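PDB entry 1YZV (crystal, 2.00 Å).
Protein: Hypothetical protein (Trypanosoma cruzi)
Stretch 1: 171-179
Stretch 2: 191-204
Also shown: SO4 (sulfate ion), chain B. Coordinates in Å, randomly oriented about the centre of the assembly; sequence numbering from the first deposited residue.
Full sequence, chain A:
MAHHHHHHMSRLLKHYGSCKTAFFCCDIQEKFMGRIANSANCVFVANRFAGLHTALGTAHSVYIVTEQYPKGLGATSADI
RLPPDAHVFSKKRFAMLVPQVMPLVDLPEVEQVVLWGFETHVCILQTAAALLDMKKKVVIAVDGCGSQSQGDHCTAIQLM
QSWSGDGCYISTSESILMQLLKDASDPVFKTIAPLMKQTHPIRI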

# COMPACT_ATOMS: atom_id res chain seq x y z
N SER A 171 -6.24 5.33 -10.59
CA SER A 171 -7.17 4.43 -11.28
C SER A 171 -6.61 4.12 -12.67
O SER A 171 -5.41 4.26 -12.92
N THR A 172 -7.42 3.45 -13.49
CA THR A 172 -7.05 3.16 -14.89
C THR A 172 -8.06 3.81 -15.81
O THR A 172 -9.20 3.99 -15.44
N SER A 173 -7.68 4.02 -17.08
CA SER A 173 -8.56 4.70 -18.04
C SER A 173 -9.93 4.03 -18.21
O SER A 173 -10.99 4.71 -18.24
N GLU A 174 -9.96 2.70 -18.19
CA GLU A 174 -11.24 2.03 -18.38
C GLU A 174 -12.17 2.23 -17.16
O GLU A 174 -13.36 2.52 -17.32
N SER A 175 -11.57 2.20 -15.97
CA SER A 175 -12.27 2.42 -14.74
C SER A 175 -12.79 3.84 -14.68
O SER A 175 -13.96 4.05 -14.39
N ILE A 176 -11.96 4.76 -15.17
CA ILE A 176 -12.28 6.19 -15.20
C ILE A 176 -13.48 6.46 -16.14
O ILE A 176 -14.48 7.08 -15.73
N LEU A 177 -13.45 5.87 -17.34
CA LEU A 177 -14.57 6.01 -18.26
C LEU A 177 -15.89 5.60 -17.59
O LEU A 177 -16.91 6.33 -17.69
N MET A 178 -15.89 4.44 -16.95
CA MET A 178 -17.11 3.85 -16.39
C MET A 178 -17.53 4.53 -15.07
O MET A 178 -18.72 4.62 -14.79
N GLN A 179 -16.56 5.14 -14.37
CA GLN A 179 -16.86 6.05 -13.24
C GLN A 179 -17.64 7.30 -13.64
O GLN A 179 -18.56 7.74 -12.92
N THR A 191 -22.12 5.60 -27.40
CA THR A 191 -21.06 6.32 -28.08
C THR A 191 -19.65 6.00 -27.56
O THR A 191 -18.72 5.98 -28.31
N ILE A 192 -19.52 5.77 -26.25
CA ILE A 192 -18.25 5.55 -25.54
C ILE A 192 -17.77 4.11 -25.56
O ILE A 192 -16.55 3.83 -25.50
N ALA A 193 -18.73 3.19 -25.56
CA ALA A 193 -18.47 1.74 -25.46
C ALA A 193 -17.40 1.21 -26.43
O ALA A 193 -16.55 0.42 -25.99
N PRO A 194 -17.38 1.68 -27.69
CA PRO A 194 -16.32 1.27 -28.64
C PRO A 194 -14.89 1.61 -28.19
O PRO A 194 -13.98 0.83 -28.46
N LEU A 195 -14.73 2.66 -27.37
CA LEU A 195 -13.40 3.03 -26.87
C LEU A 195 -12.86 1.95 -25.97
O LEU A 195 -11.69 1.62 -26.03
N MET A 196 -13.74 1.34 -25.18
CA MET A 196 -13.29 0.29 -24.28
C MET A 196 -12.99 -1.03 -24.93
O MET A 196 -12.26 -1.82 -24.35
N LYS A 197 -13.49 -1.24 -26.14
CA LYS A 197 -13.14 -2.41 -26.94
C LYS A 197 -11.78 -2.29 -27.62
O LYS A 197 -11.20 -3.29 -27.98
N GLN A 198 -11.21 -1.09 -27.70
CA GLN A 198 -9.87 -0.94 -28.23
C GLN A 198 -8.89 -1.51 -27.22
O GLN A 198 -9.17 -1.50 -26.04
N THR A 199 -7.76 -2.07 -27.69
CA THR A 199 -6.82 -2.77 -26.80
C THR A 199 -5.54 -1.96 -26.64
O THR A 199 -5.05 -1.36 -27.61
N HIS A 200 -4.98 -1.90 -25.43
CA HIS A 200 -3.74 -1.13 -25.22
C HIS A 200 -2.69 -1.73 -26.14
O HIS A 200 -2.58 -2.95 -26.21
N PRO A 201 -1.80 -0.91 -26.69
CA PRO A 201 -0.71 -1.52 -27.48
C PRO A 201 0.23 -2.41 -26.68
O PRO A 201 0.87 -3.28 -27.25
N ILE A 202 0.45 -2.08 -25.41
CA ILE A 202 1.23 -2.92 -24.54
C ILE A 202 0.29 -3.40 -23.43
O ILE A 202 -0.33 -2.59 -22.75
N ARG A 203 0.05 -4.69 -23.43
CA ARG A 203 -0.58 -5.44 -22.34
C ARG A 203 -0.61 -4.81 -20.99
O ARG A 203 0.46 -4.67 -20.41
N ILE A 204 -1.78 -4.58 -20.38
CA ILE A 204 -1.79 -4.17 -18.94
C ILE A 204 -2.34 -5.29 -17.99
O ILE A 204 -1.95 -5.36 -16.83
OXT ILE A 204 -3.09 -6.21 -18.34

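The helix 173-179 and the helix 191-197 run nearly antiparallel, at 166° with their axes 10.7 Å apart, and the space between them is filled chiefly by Met196, Leu177 and Glu174. Met196 has the largest area covered by the other stretch, 104 Å². Its CA-to-CB bond points toward stretch 1, and chi angles of m, t and p carry the long, unbranched chain along the first helix. The flexible thioether suits this place because it can meet different neighbours along its length: CG lies 3.9 Å from Leu177 CD2, SD lies 3.4 Å from Met178 CE, and CE reaches Glu174 CG at 3.6 Å.

The CA-to-CB bond of Leu177 also points toward stretch 2, with chi1 at -100°, between the usual wells, and chi2 p. Its CD2 methyl sits 3.8 Å from Ile192 CG2 and 4.2 Å from Leu195 CB, so a single branch touches three residues of stretch 2. A branched, wholly apolar side chain suits this buried site among Ile192, Leu195 and Met196. Met178 starts sideways, but with chi1 and chi2 both m and chi3 at 93°, the end of the chain comes nearer, and CE also lies 4.3 Å from Ile192 CG2.

Glu174, extended with chi1 and chi2 both t, serves two purposes. Its aliphatic CG packs on Met196, while its carboxylate lies beyond the apolar contact, with OE2 hydrogen-bonded elsewhere in the structure. A water lies 2.5 Å from Glu174 OE1 and 3.0 Å from Met196 O, placed to bridge the stretches, which share no direct hydrogen bond.

Beyond the second helix the contact thins. Ser173 OG approaches His200 NE2 at 4.0 Å, each being hydrogen-bonded elsewhere in the structure, and Thr172 CG2 just touches Ile204 CD1 at 4.5 Å. On its other ring nitrogen, His200 binds the sulfate: ND1 and the backbone N of His200 donate to O1 of the ion at 2.9 and 3.0 Å, respectively.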

# COMPACT_ATOMS: atom_id res chain seq x y z
CB SER A 171 -8.57 5.07 -11.32
OG SER A 171 -9.58 4.15 -11.68
CB THR A 172 -6.95 1.65 -15.18
OG1 THR A 172 -8.19 1.03 -14.86
CG2 THR A 172 -5.83 1.01 -14.38
CB SER A 173 -7.84 4.88 -19.40
OG SER A 173 -7.50 3.62 -20.02
CB GLU A 174 -11.04 0.53 -18.66
CG GLU A 174 -12.34 -0.13 -19.00
CD GLU A 174 -12.15 -1.54 -19.52
OE1 GLU A 174 -11.77 -1.69 -20.70
OE2 GLU A 174 -12.43 -2.45 -18.72
CB SER A 175 -11.39 2.14 -13.56
OG SER A 175 -12.13 2.08 -12.37
CB ILE A 176 -11.05 7.00 -15.55
CG1 ILE A 176 -10.08 7.00 -14.37
CG2 ILE A 176 -11.38 8.43 -16.03
CD1 ILE A 176 -8.65 7.34 -14.73
CB LEU A 177 -14.32 5.18 -19.53
CG LEU A 177 -13.83 5.93 -20.73
CD1 LEU A 177 -12.51 6.64 -20.43
CD2 LEU A 177 -13.71 5.00 -21.94
CB MET A 178 -16.91 2.33 -16.21
CG MET A 178 -16.64 1.61 -17.53
SD MET A 178 -18.05 1.72 -18.63
CE MET A 178 -17.73 3.17 -19.64
CB GLN A 179 -15.59 6.50 -12.50
CG GLN A 179 -14.96 5.42 -11.64
CD GLN A 179 -13.53 5.80 -11.19
OE1 GLN A 179 -13.32 6.91 -10.75
NE2 GLN A 179 -12.59 4.90 -11.36
CB THR A 191 -21.30 7.84 -28.00
OG1 THR A 191 -22.59 8.15 -28.54
CG2 THR A 191 -20.27 8.57 -28.79
CB ILE A 192 -18.42 6.00 -24.01
CG1 ILE A 192 -18.59 7.50 -23.92
CG2 ILE A 192 -17.25 5.59 -23.15
CD1 ILE A 192 -17.70 8.23 -24.82
CB ALA A 193 -19.76 0.96 -25.65
CB PRO A 194 -16.68 2.03 -29.93
CG PRO A 194 -18.15 2.30 -29.80
CD PRO A 194 -18.34 2.59 -28.35
CB LEU A 195 -13.42 4.34 -26.12
CG LEU A 195 -13.84 5.59 -26.90
CD1 LEU A 195 -13.96 6.77 -25.93
CD2 LEU A 195 -12.84 5.89 -27.98
CB MET A 196 -14.29 0.09 -23.18
CG MET A 196 -14.05 1.12 -22.11
SD MET A 196 -15.39 1.07 -21.01
CE MET A 196 -15.52 -0.64 -20.52
CB LYS A 197 -14.23 -2.69 -27.99
CG LYS A 197 -15.52 -3.18 -27.35
CD LYS A 197 -16.78 -3.05 -28.23
CE LYS A 197 -18.03 -3.19 -27.33
NZ LYS A 197 -19.30 -3.50 -28.02
CB GLN A 198 -9.59 0.52 -28.53
CG GLN A 198 -10.58 1.08 -29.49
CD GLN A 198 -10.33 2.52 -29.84
OE1 GLN A 198 -10.53 3.42 -29.03
NE2 GLN A 198 -10.00 2.77 -31.09
CB THR A 199 -6.51 -4.20 -27.39
OG1 THR A 199 -6.19 -4.05 -28.75
CG2 THR A 199 -7.74 -5.06 -27.38
CB HIS A 200 -3.22 -1.25 -23.78
CG HIS A 200 -4.03 -0.52 -22.76
ND1 HIS A 200 -5.26 -0.98 -22.33
CD2 HIS A 200 -3.80 0.63 -22.09
CE1 HIS A 200 -5.73 -0.15 -21.41
NE2 HIS A 200 -4.85 0.82 -21.22
CB PRO A 201 0.07 -0.31 -28.01
CG PRO A 201 -0.53 0.88 -27.50
CD PRO A 201 -1.82 0.56 -26.81
CB ILE A 202 2.40 -2.15 -23.90
CG1 ILE A 202 3.28 -1.45 -24.96
CG2 ILE A 202 3.24 -3.08 -22.98
CD1 ILE A 202 4.10 -0.28 -24.36
CB ARG A 203 0.29 -6.68 -22.15
CG ARG A 203 -0.12 -7.59 -21.05
CD ARG A 203 0.54 -7.36 -19.68
NE ARG A 203 0.02 -8.28 -18.66
CZ ARG A 203 0.49 -8.34 -17.42
NH1 ARG A 203 1.48 -7.53 -17.03
NH2 ARG A 203 -0.03 -9.20 -16.56
CB ILE A 204 -2.46 -2.73 -18.62
CG1 ILE A 204 -4.01 -2.72 -18.74
CG2 ILE A 204 -1.84 -1.60 -19.45
CD1 ILE A 204 -4.68 -1.55 -17.89
S SO4 B . -6.15 -4.53 -22.67
O1 SO4 B . -6.63 -3.34 -23.45
O2 SO4 B . -6.91 -4.74 -21.41
O3 SO4 B . -4.73 -4.41 -22.24
O4 SO4 B . -6.24 -5.70 -23.52
O HOH W 1 -12.17 -3.73 -22.00